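Local coordinates for protein rhodopsin (Rubrobacter xylanophilus, PDB 6KFQ) that binds retinal inside a bundle of transmembrane helices and pumps protons across the membrane in response to light, at residues W5-F10 / M52-G57; R165-L170 / L214-S219; R32-I37 / L86-L91; R155-V160 / L223-S228; D63-Y68 / G185-G190. One frame throughout, in Å; residues are numbered along the deposited sequence.

Contact 1: W5-F10 / M52-G57; sequences WLWIGF and MATGSG. With MPG ([(Z)-octadec-9-enyl] (2R)-2,3-bis(oxidanyl)propanoate), chain Q.
Leu6 and Trp7 both start with CG anti to the carbonyl carbon, beside the backbone N (chi1 -64° and -84°), and from there they divide the work at the end of helix 32-53. Leu6 already aims its CB at Ala53, so that the two CB atoms meet at 3.9 Å. Its branches go on to Met52, which it crosses at about a right angle: CD1 lies 3.6 Å from Met52 O, while CD2 packs on Met52 CB at 3.9 Å. A branched leucine suits this place because one residue fills both positions. In Trp7 the second torsion turns the indole so that its far end nears the neighbouring helix and its flat face lies over the methyl of Ala53. Ala53 CB stands 3.8 Å from the centroid of the six-membered ring, 16° off the ring normal, a CH-pi contact; the small methyl of alanine lets the ring lie this close. Beyond it, Thr54 CG2 approaches Trp7 CH2 at 4.0 Å, while its hydroxyl turns back to bond the helix carbonyls of Leu50 and Val51. On another side of helix 2-23, Trp5 CH2 touches the lipid chain at MPG C16, 3.5 Å away, and its NE1 bonds Ser195. Helix 32-53 closes here with a Schellman motif, in which Gly55 takes the positive phi that glycine tolerates best, at an end of the seven-helix microbial rhodopsin bundle.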
# COMPACT_ATOMS: atom_id res chain seq x y z
N TRP A 5 -1.04 -19.19 -1.16
CA TRP A 5 -0.99 -17.78 -1.55
C TRP A 5 -0.10 -16.97 -0.61
O TRP A 5 0.52 -15.99 -1.03
CB TRP A 5 -2.40 -17.20 -1.60
CG TRP A 5 -3.38 -18.12 -2.26
CD1 TRP A 5 -4.59 -18.54 -1.75
CD2 TRP A 5 -3.25 -18.75 -3.54
NE1 TRP A 5 -5.20 -19.38 -2.64
CE2 TRP A 5 -4.41 -19.53 -3.75
CE3 TRP A 5 -2.26 -18.73 -4.53
CZ2 TRP A 5 -4.60 -20.29 -4.90
CZ3 TRP A 5 -2.46 -19.48 -5.68
CH2 TRP A 5 -3.62 -20.25 -5.85
N LEU A 6 -0.03 -17.35 0.67
CA LEU A 6 0.84 -16.63 1.59
C LEU A 6 2.31 -16.87 1.28
O LEU A 6 3.14 -15.97 1.42
CB LEU A 6 0.51 -17.04 3.03
CG LEU A 6 -0.90 -16.66 3.50
CD1 LEU A 6 -1.23 -17.34 4.82
CD2 LEU A 6 -1.06 -15.14 3.61
N TRP A 7 2.66 -18.08 0.85
CA TRP A 7 4.05 -18.35 0.50
C TRP A 7 4.44 -17.64 -0.79
O TRP A 7 5.56 -17.12 -0.91
CB TRP A 7 4.30 -19.85 0.38
CG TRP A 7 4.56 -20.50 1.69
CD1 TRP A 7 3.80 -21.45 2.31
CD2 TRP A 7 5.68 -20.26 2.56
NE1 TRP A 7 4.36 -21.81 3.50
CE2 TRP A 7 5.52 -21.10 3.69
CE3 TRP A 7 6.79 -19.41 2.51
CZ2 TRP A 7 6.43 -21.12 4.74
CZ3 TRP A 7 7.69 -19.43 3.55
CH2 TRP A 7 7.51 -20.29 4.66
N ILE A 8 3.53 -17.62 -1.77
CA ILE A 8 3.78 -16.85 -2.99
C ILE A 8 3.94 -15.38 -2.66
O ILE A 8 4.83 -14.70 -3.18
CB ILE A 8 2.65 -17.08 -4.00
CG1 ILE A 8 2.71 -18.50 -4.58
CG2 ILE A 8 2.70 -16.02 -5.12
CD1 ILE A 8 1.44 -18.85 -5.34
N GLY A 9 3.06 -14.85 -1.80
CA GLY A 9 3.22 -13.47 -1.37
C GLY A 9 4.58 -13.20 -0.77
O GLY A 9 5.23 -12.20 -1.09
N PHE A 10 5.03 -14.09 0.12
CA PHE A 10 6.35 -13.94 0.72
C PHE A 10 7.44 -13.89 -0.34
O PHE A 10 8.25 -12.95 -0.37
CB PHE A 10 6.62 -15.08 1.69
CG PHE A 10 8.05 -15.12 2.16
CD1 PHE A 10 8.56 -14.08 2.94
CD2 PHE A 10 8.88 -16.17 1.83
CE1 PHE A 10 9.87 -14.11 3.37
CE2 PHE A 10 10.20 -16.20 2.26
CZ PHE A 10 10.70 -15.17 3.03
N MET A 52 2.48 -14.67 8.41
CA MET A 52 1.22 -15.34 8.11
C MET A 52 1.44 -16.72 7.49
O MET A 52 0.71 -17.66 7.80
CB MET A 52 0.37 -14.47 7.19
CG MET A 52 0.00 -13.13 7.82
SD MET A 52 -1.19 -12.26 6.79
CE MET A 52 -0.15 -11.58 5.51
N ALA A 53 2.45 -16.86 6.62
CA ALA A 53 2.70 -18.14 5.96
C ALA A 53 3.10 -19.21 6.96
O ALA A 53 2.75 -20.39 6.78
CB ALA A 53 3.78 -18.01 4.90
N THR A 54 3.83 -18.84 8.01
CA THR A 54 4.26 -19.81 9.02
C THR A 54 3.23 -19.99 10.13
O THR A 54 3.53 -20.64 11.14
CB THR A 54 5.61 -19.40 9.60
OG1 THR A 54 5.52 -18.07 10.13
CG2 THR A 54 6.68 -19.43 8.52
N GLY A 55 2.04 -19.41 9.99
CA GLY A 55 0.95 -19.66 10.91
C GLY A 55 0.86 -18.72 12.10
O GLY A 55 0.06 -18.99 13.01
N SER A 56 1.63 -17.63 12.13
CA SER A 56 1.68 -16.75 13.29
C SER A 56 1.02 -15.40 13.04
O SER A 56 1.21 -14.47 13.84
CB SER A 56 3.13 -16.53 13.72
OG SER A 56 3.74 -17.76 14.08
N GLY A 57 0.25 -15.25 11.97
CA GLY A 57 -0.26 -13.93 11.65
C GLY A 57 -1.77 -13.82 11.75
O GLY A 57 -2.36 -12.88 11.21
C7 MPG Q . -9.18 -25.08 0.08
C8 MPG Q . -10.03 -24.27 -0.85
C9 MPG Q . -9.39 -24.01 -2.18
C10 MPG Q . -9.22 -22.82 -2.71
C11 MPG Q . -8.67 -22.51 -4.07
C12 MPG Q . -8.57 -21.04 -4.36
C13 MPG Q . -8.12 -20.70 -5.77
C14 MPG Q . -8.00 -19.23 -6.05
C15 MPG Q . -7.65 -18.88 -7.48
C16 MPG Q . -6.28 -19.34 -7.92
C17 MPG Q . -5.93 -18.96 -9.34
C18 MPG Q . -4.50 -19.26 -9.73

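Contact 2: R165-L170 / L214-S219; sequences RTLAVL and LLLLSS. With MPG ([(Z)-octadec-9-enyl] (2R)-2,3-bis(oxidanyl)propanoate), chain J.
Leu214 O is gripped by two donors of one residue: the backbone N of Ser218 at 3.0 Å and its hydroxyl, OG, at 2.7 Å, the latter lying in the carbonyl plane. Next to it, Ser219 OG reaches Leu215 O nearly along the C=O axis, at 2.8 Å. Serine is small enough to fold its hydroxyl back onto the helix in this way, satisfying carbonyls as helix 194-218 runs out. Across to 165-170 the contact is wholly apolar, between antiparallel segments whose axes run 10.3 Å apart. Leu167, with CG anti to the carbonyl carbon, spreads its two methyls over two residues: CD2 rests 3.7 Å from Leu215 CB, the two side chains sliding past each other in opposite directions, and CD1 lies 3.7 Å from Leu216 CB. Leu215 CD1 in turn touches both Thr166 CG2 and Leu170 CD2. Thr166 presents its methyl here, while its OG1 is bonded back to Gln162 O. Leu170 looks two ways, its CD1 meeting the lipid at MPG C18, 4.0 Å off. Inward, Leu167 and Leu216 both press on Leu89 of helix 70-90, and Leu217 packs on helices 2-23 and 32-53.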
# COMPACT_ATOMS: atom_id res chain seq x y z
N ARG A 165 1.71 10.15 -12.81
CA ARG A 165 0.36 9.84 -13.28
C ARG A 165 0.16 8.34 -13.41
O ARG A 165 -0.90 7.82 -13.04
CB ARG A 165 0.11 10.55 -14.61
CG ARG A 165 -0.09 12.05 -14.43
CD ARG A 165 0.12 12.82 -15.73
NE ARG A 165 0.13 14.26 -15.49
CZ ARG A 165 0.66 15.15 -16.32
NH1 ARG A 165 1.23 14.74 -17.45
NH2 ARG A 165 0.62 16.44 -16.02
N THR A 166 1.17 7.63 -13.90
CA THR A 166 1.07 6.18 -14.02
C THR A 166 0.91 5.53 -12.65
O THR A 166 0.02 4.69 -12.45
CB THR A 166 2.29 5.63 -14.74
OG1 THR A 166 2.29 6.11 -16.08
CG2 THR A 166 2.26 4.10 -14.74
N LEU A 167 1.76 5.90 -11.69
CA LEU A 167 1.68 5.29 -10.37
C LEU A 167 0.41 5.69 -9.64
O LEU A 167 -0.16 4.90 -8.88
CB LEU A 167 2.91 5.66 -9.55
CG LEU A 167 4.24 5.11 -10.07
CD1 LEU A 167 5.36 5.55 -9.14
CD2 LEU A 167 4.20 3.60 -10.19
N ALA A 168 -0.03 6.94 -9.82
CA ALA A 168 -1.21 7.40 -9.10
C ALA A 168 -2.47 6.70 -9.60
O ALA A 168 -3.33 6.33 -8.80
CB ALA A 168 -1.34 8.92 -9.21
N VAL A 169 -2.60 6.54 -10.92
CA VAL A 169 -3.74 5.80 -11.46
C VAL A 169 -3.68 4.35 -11.03
O VAL A 169 -4.69 3.76 -10.62
CB VAL A 169 -3.79 5.93 -12.99
CG1 VAL A 169 -4.86 5.03 -13.57
CG2 VAL A 169 -4.07 7.36 -13.39
N LEU A 170 -2.49 3.74 -11.10
CA LEU A 170 -2.33 2.37 -10.62
C LEU A 170 -2.76 2.24 -9.17
O LEU A 170 -3.44 1.29 -8.78
CB LEU A 170 -0.87 1.94 -10.78
CG LEU A 170 -0.56 0.55 -10.21
CD1 LEU A 170 -1.29 -0.52 -11.01
CD2 LEU A 170 0.94 0.29 -10.23
N LEU A 214 8.57 -1.47 -9.22
CA LEU A 214 9.27 -1.68 -10.49
C LEU A 214 9.10 -0.49 -11.42
O LEU A 214 10.07 -0.01 -12.02
CB LEU A 214 8.75 -2.95 -11.16
CG LEU A 214 9.38 -4.26 -10.72
CD1 LEU A 214 8.58 -5.44 -11.25
CD2 LEU A 214 10.83 -4.32 -11.20
N LEU A 215 7.86 0.01 -11.54
CA LEU A 215 7.60 1.17 -12.39
C LEU A 215 8.31 2.41 -11.87
O LEU A 215 8.89 3.17 -12.65
CB LEU A 215 6.09 1.41 -12.48
CG LEU A 215 5.31 0.32 -13.21
CD1 LEU A 215 3.81 0.56 -13.10
CD2 LEU A 215 5.75 0.24 -14.68
N LEU A 216 8.28 2.63 -10.55
CA LEU A 216 8.94 3.80 -9.97
C LEU A 216 10.45 3.75 -10.18
O LEU A 216 11.05 4.67 -10.75
CB LEU A 216 8.61 3.89 -8.48
CG LEU A 216 9.34 5.03 -7.75
CD1 LEU A 216 8.99 6.37 -8.38
CD2 LEU A 216 9.01 5.02 -6.26
N LEU A 217 11.08 2.67 -9.72
CA LEU A 217 12.53 2.61 -9.68
C LEU A 217 13.16 2.38 -11.04
O LEU A 217 14.37 2.60 -11.20
CB LEU A 217 12.98 1.52 -8.70
CG LEU A 217 12.46 1.74 -7.28
CD1 LEU A 217 13.09 0.76 -6.30
CD2 LEU A 217 12.71 3.18 -6.83
N SER A 218 12.38 1.96 -12.04
CA SER A 218 12.88 1.88 -13.41
C SER A 218 12.79 3.20 -14.16
O SER A 218 13.35 3.31 -15.26
CB SER A 218 12.13 0.79 -14.18
OG SER A 218 12.24 -0.46 -13.52
N SER A 219 12.08 4.20 -13.61
CA SER A 219 11.92 5.50 -14.26
C SER A 219 13.14 6.38 -13.94
O SER A 219 13.06 7.40 -13.25
CB SER A 219 10.64 6.18 -13.80
OG SER A 219 9.50 5.41 -14.13
C14 MPG J . -1.50 1.42 -15.17
C15 MPG J . -2.90 1.91 -14.89
C16 MPG J . -3.64 1.13 -13.83
C17 MPG J . -3.83 -0.33 -14.14
C18 MPG J . -4.65 -1.08 -13.11

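Contact 3: R32-I37 / L86-L91; sequences RYFFVI and LCLLAL. With SO4 (sulfate ion), chain T.
Segments 32-37 and 86-91 run nearly antiparallel, their helix axes crossing at -162° and approaching to 11.3 Å; Phe34 and Leu88 have the nearest CA atoms, 8.3 Å apart. So wide a spacing suits large side chains. Leu88 points at the other helix and slides past Phe34 in the opposite direction, its CB 3.5 Å from Phe34 CE1. The edge of the Phe34 ring goes on to Leu89, with the backbone N near the ring plane and CD2 4.0 Å from Phe34 CZ. This packing joins the second and third helices of the seven-helix bundle, consecutive in the chain and hence antiparallel. The tip of Leu88 is shared: CD1 touches Ile37 CD1 at 3.6 Å and the edge of Tyr33 at CE1, 3.7 Å away. Tyr33 takes the crowded position between backbone N and carbonyl carbon (chi1 58°), which lays its CE1 over a face of Phe34, toward the rim. A sulfate, probably from the crystallisation liquor, accepts a bond from Arg32 N to O3 (3.0 Å) and a weak one from Tyr33 N.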
# COMPACT_ATOMS: atom_id res chain seq x y z
N ARG A 32 18.52 8.17 -4.11
CA ARG A 32 18.65 6.88 -3.43
C ARG A 32 17.55 6.67 -2.40
O ARG A 32 17.21 5.52 -2.09
CB ARG A 32 20.04 6.77 -2.79
CG ARG A 32 20.04 6.65 -1.27
CD ARG A 32 21.47 6.60 -0.73
NE ARG A 32 21.51 6.21 0.68
N TYR A 33 16.95 7.75 -1.88
CA TYR A 33 15.91 7.58 -0.87
C TYR A 33 14.66 6.94 -1.45
O TYR A 33 13.93 6.26 -0.73
CB TYR A 33 15.58 8.92 -0.20
CG TYR A 33 15.11 10.01 -1.13
CD1 TYR A 33 13.75 10.23 -1.36
CD2 TYR A 33 16.02 10.83 -1.77
CE1 TYR A 33 13.33 11.23 -2.22
CE2 TYR A 33 15.61 11.84 -2.62
CZ TYR A 33 14.26 12.03 -2.84
OH TYR A 33 13.88 13.04 -3.70
N PHE A 34 14.39 7.13 -2.75
CA PHE A 34 13.28 6.42 -3.38
C PHE A 34 13.50 4.92 -3.33
O PHE A 34 12.59 4.15 -2.99
CB PHE A 34 13.12 6.88 -4.83
CG PHE A 34 12.40 8.18 -4.99
CD1 PHE A 34 11.06 8.29 -4.68
CD2 PHE A 34 13.07 9.30 -5.48
CE1 PHE A 34 10.39 9.50 -4.84
CE2 PHE A 34 12.40 10.51 -5.64
CZ PHE A 34 11.06 10.61 -5.32
N PHE A 35 14.71 4.48 -3.68
CA PHE A 35 15.01 3.05 -3.67
C PHE A 35 14.92 2.47 -2.26
O PHE A 35 14.46 1.34 -2.07
CB PHE A 35 16.40 2.81 -4.28
CG PHE A 35 16.48 3.19 -5.74
CD1 PHE A 35 16.43 2.21 -6.72
CD2 PHE A 35 16.56 4.52 -6.12
CE1 PHE A 35 16.48 2.55 -8.05
CE2 PHE A 35 16.60 4.87 -7.46
CZ PHE A 35 16.56 3.89 -8.43
N VAL A 36 15.34 3.25 -1.26
CA VAL A 36 15.28 2.79 0.12
C VAL A 36 13.83 2.66 0.58
O VAL A 36 13.44 1.65 1.17
CB VAL A 36 16.09 3.73 1.03
CG1 VAL A 36 15.95 3.32 2.48
CG2 VAL A 36 17.55 3.75 0.61
N ILE A 37 13.02 3.69 0.33
CA ILE A 37 11.61 3.66 0.73
C ILE A 37 10.89 2.50 0.06
O ILE A 37 10.09 1.79 0.69
CB ILE A 37 10.92 4.99 0.39
CG1 ILE A 37 11.54 6.15 1.19
CG2 ILE A 37 9.42 4.89 0.63
CD1 ILE A 37 10.94 7.52 0.82
N LEU A 86 4.64 8.81 -3.53
CA LEU A 86 3.89 9.65 -4.45
C LEU A 86 4.08 11.12 -4.14
O LEU A 86 4.20 11.94 -5.05
CB LEU A 86 2.40 9.28 -4.41
CG LEU A 86 1.97 7.93 -4.97
CD1 LEU A 86 0.47 7.70 -4.77
CD2 LEU A 86 2.35 7.78 -6.43
N CYS A 87 4.13 11.48 -2.85
CA CYS A 87 4.38 12.87 -2.46
C CYS A 87 5.75 13.34 -2.94
O CYS A 87 5.88 14.47 -3.42
CB CYS A 87 4.27 13.02 -0.95
SG CYS A 87 2.59 12.89 -0.28
N LEU A 88 6.78 12.51 -2.79
CA LEU A 88 8.12 12.93 -3.16
C LEU A 88 8.27 13.05 -4.68
O LEU A 88 9.07 13.87 -5.15
CB LEU A 88 9.15 11.94 -2.60
CG LEU A 88 9.10 11.81 -1.07
CD1 LEU A 88 10.05 10.72 -0.60
CD2 LEU A 88 9.45 13.14 -0.42
N LEU A 89 7.53 12.26 -5.45
CA LEU A 89 7.47 12.48 -6.90
C LEU A 89 6.83 13.82 -7.24
O LEU A 89 7.38 14.59 -8.03
CB LEU A 89 6.69 11.36 -7.58
CG LEU A 89 7.33 9.99 -7.73
CD1 LEU A 89 6.34 9.07 -8.44
CD2 LEU A 89 8.65 10.07 -8.51
N ALA A 90 5.66 14.11 -6.64
CA ALA A 90 4.82 15.22 -7.07
C ALA A 90 5.30 16.57 -6.54
O ALA A 90 5.19 17.59 -7.24
CB ALA A 90 3.37 14.99 -6.62
N LEU A 91 5.83 16.62 -5.32
CA LEU A 91 6.13 17.88 -4.66
C LEU A 91 7.59 18.27 -4.85
O LEU A 91 8.50 17.50 -4.52
CB LEU A 91 5.78 17.80 -3.17
CG LEU A 91 4.34 17.41 -2.83
CD1 LEU A 91 4.24 16.93 -1.38
CD2 LEU A 91 3.37 18.56 -3.08
S SO4 T . 20.47 10.36 -1.91
O1 SO4 T . 19.17 9.81 -1.56
O2 SO4 T . 21.48 9.93 -0.94
O3 SO4 T . 20.86 9.90 -3.25
O4 SO4 T . 20.40 11.82 -1.90

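Contact 4: R155-V160 / L223-S228; sequences RRTPAV and LSDIGS
The close-packed half of this contact centres on Ile226, whereas the outer half is polar and gives way to exposed residues. Ile226 CG1 lies 3.6 Å from Val160 CG2, the two side chains crossing at about a right angle. Over the same isoleucine spreads one face of the Arg156 guanidinium, NH2 standing 3.6 Å from Ile226 CG1. Bends at chi2 and chi3 fold the arginine into this pose, so the flat group can cover an apolar chain while NE bonds Leu89 O and NH2 makes a weak bond to Leu88 O. Outward, Thr157 OG1 gives its proton to Asp225 OD2 at 2.6 Å, coming from above the carboxylate plane. The same oxygen, held between backbone N and carbonyl carbon (chi1 61°), weakly accepts from Val160 N at 3.5 Å, so that Thr157, the N-cap residue, weakly caps helix 158-184. An alanine in place of Thr157 has no OG1 for Asp225 or Val160 N, and would probably hold the two helices less firmly. Farther out, Pro158 and Arg155 are exposed, Arg155 pairing with Glu152. Helix 220-228 thus lies against the start of helix 158-184, with Ile226 also packed on Tyr33 and Phe34 of helix 32-53.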
# COMPACT_ATOMS: atom_id res chain seq x y z
N ARG A 155 3.52 20.42 -12.53
CA ARG A 155 4.57 21.43 -12.56
C ARG A 155 5.97 20.83 -12.56
O ARG A 155 6.95 21.57 -12.66
CB ARG A 155 4.43 22.38 -11.36
CG ARG A 155 3.15 23.18 -11.33
CD ARG A 155 3.22 24.28 -10.28
NE ARG A 155 3.53 23.75 -8.95
CZ ARG A 155 3.57 24.47 -7.84
NH1 ARG A 155 3.32 25.78 -7.89
NH2 ARG A 155 3.87 23.90 -6.68
N ARG A 156 6.08 19.52 -12.42
CA ARG A 156 7.36 18.85 -12.47
C ARG A 156 7.75 18.61 -13.93
O ARG A 156 7.02 18.97 -14.85
CB ARG A 156 7.29 17.55 -11.69
CG ARG A 156 6.87 17.76 -10.24
CD ARG A 156 8.05 18.18 -9.40
NE ARG A 156 8.41 17.12 -8.46
CZ ARG A 156 9.63 16.93 -7.97
NH1 ARG A 156 10.64 17.73 -8.34
NH2 ARG A 156 9.85 15.94 -7.12
N THR A 157 8.92 18.01 -14.14
CA THR A 157 9.37 17.75 -15.50
C THR A 157 8.43 16.75 -16.17
O THR A 157 7.73 16.00 -15.49
CB THR A 157 10.80 17.21 -15.50
OG1 THR A 157 10.84 15.97 -14.79
CG2 THR A 157 11.75 18.20 -14.86
N PRO A 158 8.39 16.74 -17.51
CA PRO A 158 7.49 15.79 -18.20
C PRO A 158 7.67 14.34 -17.77
O PRO A 158 6.67 13.62 -17.64
CB PRO A 158 7.85 16.00 -19.67
CG PRO A 158 8.28 17.42 -19.73
CD PRO A 158 9.02 17.67 -18.45
N ALA A 159 8.90 13.90 -17.50
CA ALA A 159 9.11 12.51 -17.10
C ALA A 159 8.58 12.24 -15.70
O ALA A 159 8.02 11.17 -15.44
CB ALA A 159 10.59 12.14 -17.17
N VAL A 160 8.79 13.19 -14.79
CA VAL A 160 8.25 13.04 -13.44
C VAL A 160 6.72 13.04 -13.48
O VAL A 160 6.07 12.21 -12.85
CB VAL A 160 8.79 14.16 -12.53
CG1 VAL A 160 8.07 14.15 -11.19
CG2 VAL A 160 10.29 13.98 -12.34
N LEU A 223 13.65 10.03 -12.02
CA LEU A 223 14.46 10.09 -10.81
C LEU A 223 15.60 11.09 -10.97
O LEU A 223 15.77 12.00 -10.14
CB LEU A 223 14.99 8.69 -10.47
CG LEU A 223 13.86 7.70 -10.16
CD1 LEU A 223 14.40 6.35 -9.75
CD2 LEU A 223 12.93 8.26 -9.09
N SER A 224 16.36 10.98 -12.06
CA SER A 224 17.48 11.90 -12.26
C SER A 224 17.00 13.33 -12.38
O SER A 224 17.67 14.26 -11.91
CB SER A 224 18.28 11.49 -13.50
OG SER A 224 17.51 11.63 -14.68
N ASP A 225 15.82 13.55 -12.99
CA ASP A 225 15.21 14.87 -13.00
C ASP A 225 15.06 15.42 -11.59
O ASP A 225 15.40 16.57 -11.31
CB ASP A 225 13.85 14.82 -13.70
CG ASP A 225 13.95 14.86 -15.21
OD1 ASP A 225 15.06 15.04 -15.74
OD2 ASP A 225 12.90 14.72 -15.88
N ILE A 226 14.56 14.58 -10.68
CA ILE A 226 14.36 15.00 -9.29
C ILE A 226 15.69 15.13 -8.58
O ILE A 226 15.92 16.08 -7.82
CB ILE A 226 13.42 14.01 -8.58
CG1 ILE A 226 12.03 14.05 -9.22
CG2 ILE A 226 13.33 14.32 -7.08
CD1 ILE A 226 11.09 12.99 -8.70
N GLY A 227 16.60 14.18 -8.81
CA GLY A 227 17.89 14.23 -8.14
C GLY A 227 18.71 15.44 -8.53
O GLY A 227 19.41 16.03 -7.70
N SER A 228 18.63 15.84 -9.80
CA SER A 228 19.43 16.97 -10.29
C SER A 228 19.04 18.28 -9.62
O SER A 228 19.90 19.14 -9.41
CB SER A 228 19.29 17.09 -11.81

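Contact 5: D63-Y68 / G185-G190; sequences DGREFY and GTEGFG
Arg65 sends its CB toward the turn at Thr186 and Glu187, and CG continues extended (chi2 -174°). CD then rests 3.3 Å from Thr186 O, and a bend at chi3 (-69°) brings NE to Asp63 OD2, a 2.9 Å salt bridge nearly in the guanidinium plane. NH1 lies 3.7 Å from Glu187 CA, while NH2 bonds Gly119 O and adds a weak bond to Asp63 OD2. Asp63 also accepts from Arg65 N through OD1, an Asx turn. A leucine in place of Arg65 has no guanidinium for Asp63 or Gly119 O, and would probably leave this loop less firmly shaped against the turn. Phe67 CE1 meets Glu187 CG at 3.9 Å, ring and carboxylate planes 77° apart. Water 1 accepts from Tyr68 N at 2.9 Å and lies near Glu187 OE2, water 2 near Glu187 OE1 and Tyr68 O. Glu187 OE1 also bonds Tyr72, and OE2 crowds Glu197, so a proton may be shared there. Such a glutamate pair beside the two-stranded hairpin recalls the proton-release site of bacteriorhodopsin.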
# COMPACT_ATOMS: atom_id res chain seq x y z
N ASP A 63 -16.20 -15.31 17.29
CA ASP A 63 -17.26 -15.84 16.44
C ASP A 63 -16.79 -16.99 15.54
O ASP A 63 -17.59 -17.50 14.74
CB ASP A 63 -17.88 -14.72 15.59
CG ASP A 63 -16.85 -14.00 14.74
OD1 ASP A 63 -15.70 -14.48 14.61
OD2 ASP A 63 -17.20 -12.93 14.19
N GLY A 64 -15.53 -17.40 15.65
CA GLY A 64 -15.03 -18.50 14.85
C GLY A 64 -14.39 -18.11 13.54
O GLY A 64 -13.82 -18.98 12.86
N ARG A 65 -14.46 -16.85 13.14
CA ARG A 65 -13.77 -16.42 11.93
C ARG A 65 -12.26 -16.44 12.15
O ARG A 65 -11.76 -15.99 13.18
CB ARG A 65 -14.21 -15.01 11.52
CG ARG A 65 -15.65 -14.92 11.05
CD ARG A 65 -15.96 -13.52 10.51
NE ARG A 65 -15.97 -12.51 11.57
CZ ARG A 65 -15.16 -11.46 11.63
NH1 ARG A 65 -14.24 -11.26 10.69
NH2 ARG A 65 -15.26 -10.60 12.64
N GLU A 66 -11.53 -16.97 11.17
CA GLU A 66 -10.09 -16.81 11.18
C GLU A 66 -9.74 -15.44 10.62
O GLU A 66 -10.16 -15.08 9.51
CB GLU A 66 -9.40 -17.91 10.36
CG GLU A 66 -7.88 -17.91 10.53
CD GLU A 66 -7.18 -18.98 9.73
OE1 GLU A 66 -7.87 -19.78 9.05
OE2 GLU A 66 -5.93 -19.03 9.78
N PHE A 67 -9.00 -14.66 11.40
CA PHE A 67 -8.74 -13.26 11.09
C PHE A 67 -7.24 -13.06 10.95
O PHE A 67 -6.51 -13.18 11.93
CB PHE A 67 -9.33 -12.34 12.16
CG PHE A 67 -9.08 -10.88 11.92
CD1 PHE A 67 -9.44 -10.29 10.71
CD2 PHE A 67 -8.49 -10.09 12.89
CE1 PHE A 67 -9.20 -8.95 10.47
CE2 PHE A 67 -8.26 -8.74 12.67
CZ PHE A 67 -8.62 -8.16 11.46
N TYR A 68 -6.79 -12.77 9.73
CA TYR A 68 -5.39 -12.46 9.44
C TYR A 68 -5.12 -11.00 9.75
O TYR A 68 -5.20 -10.13 8.87
CB TYR A 68 -5.04 -12.79 7.99
CG TYR A 68 -4.80 -14.26 7.77
CD1 TYR A 68 -3.53 -14.81 7.93
CD2 TYR A 68 -5.83 -15.11 7.41
CE1 TYR A 68 -3.30 -16.16 7.74
CE2 TYR A 68 -5.61 -16.46 7.21
CZ TYR A 68 -4.34 -16.98 7.38
OH TYR A 68 -4.12 -18.32 7.18
N GLY A 185 -14.96 -11.07 1.28
CA GLY A 185 -14.24 -12.07 2.04
C GLY A 185 -14.87 -12.32 3.40
O GLY A 185 -16.01 -11.94 3.67
N THR A 186 -14.07 -12.94 4.27
CA THR A 186 -14.58 -13.41 5.55
C THR A 186 -14.87 -12.26 6.51
O THR A 186 -15.72 -12.39 7.40
CB THR A 186 -13.59 -14.39 6.18
OG1 THR A 186 -12.34 -13.72 6.40
CG2 THR A 186 -13.34 -15.56 5.23
N GLU A 187 -14.16 -11.13 6.36
CA GLU A 187 -14.43 -9.98 7.21
C GLU A 187 -15.78 -9.35 6.89
O GLU A 187 -16.38 -8.71 7.76
CB GLU A 187 -13.33 -8.92 7.06
CG GLU A 187 -12.06 -9.21 7.83
CD GLU A 187 -10.94 -9.70 6.93
OE1 GLU A 187 -9.99 -8.93 6.65
OE2 GLU A 187 -11.01 -10.86 6.49
N GLY A 188 -16.26 -9.51 5.66
CA GLY A 188 -17.53 -8.94 5.26
C GLY A 188 -18.63 -9.97 5.11
O GLY A 188 -19.05 -10.58 6.10
N PHE A 189 -19.09 -10.17 3.88
CA PHE A 189 -20.26 -11.01 3.63
C PHE A 189 -19.93 -12.49 3.52
O PHE A 189 -20.84 -13.32 3.62
CB PHE A 189 -20.97 -10.55 2.36
CG PHE A 189 -21.68 -9.23 2.50
CD1 PHE A 189 -23.00 -9.19 2.90
CD2 PHE A 189 -21.03 -8.04 2.23
CE1 PHE A 189 -23.67 -7.99 3.04
CE2 PHE A 189 -21.69 -6.83 2.37
CZ PHE A 189 -23.01 -6.80 2.77
N GLY A 190 -18.67 -12.84 3.31
CA GLY A 190 -18.33 -14.24 3.12
C GLY A 190 -18.85 -14.81 1.82
O GLY A 190 -19.25 -15.98 1.77
O HOH W 1 -8.74 -12.80 7.59
O HOH W 2 -7.29 -10.15 6.63

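How the contacts relate
The five contacts fall into two groups, well separated in the fold. Contacts 2, 3 and 4 touch one another, their centres 11 to 13 Å apart, and the chemistry changes outward: contact 2 is buried and leucine-rich, contact 3 partly buried and aromatic, contact 4 a surface contact where a charged group and a hydroxyl join in. Helix 158-184 serves both contacts 2 and 4. Contacts 1 and 5 form the other group, where Met52 SD packs on Tyr68 CD1 at 3.6 Å; there contact 1 is apolar, with a lipid chain on Trp5 nearby, contact 5 polar and hydrated. Helix 32-53 links the groups, lending one end to contact 3 and the other to contact 1.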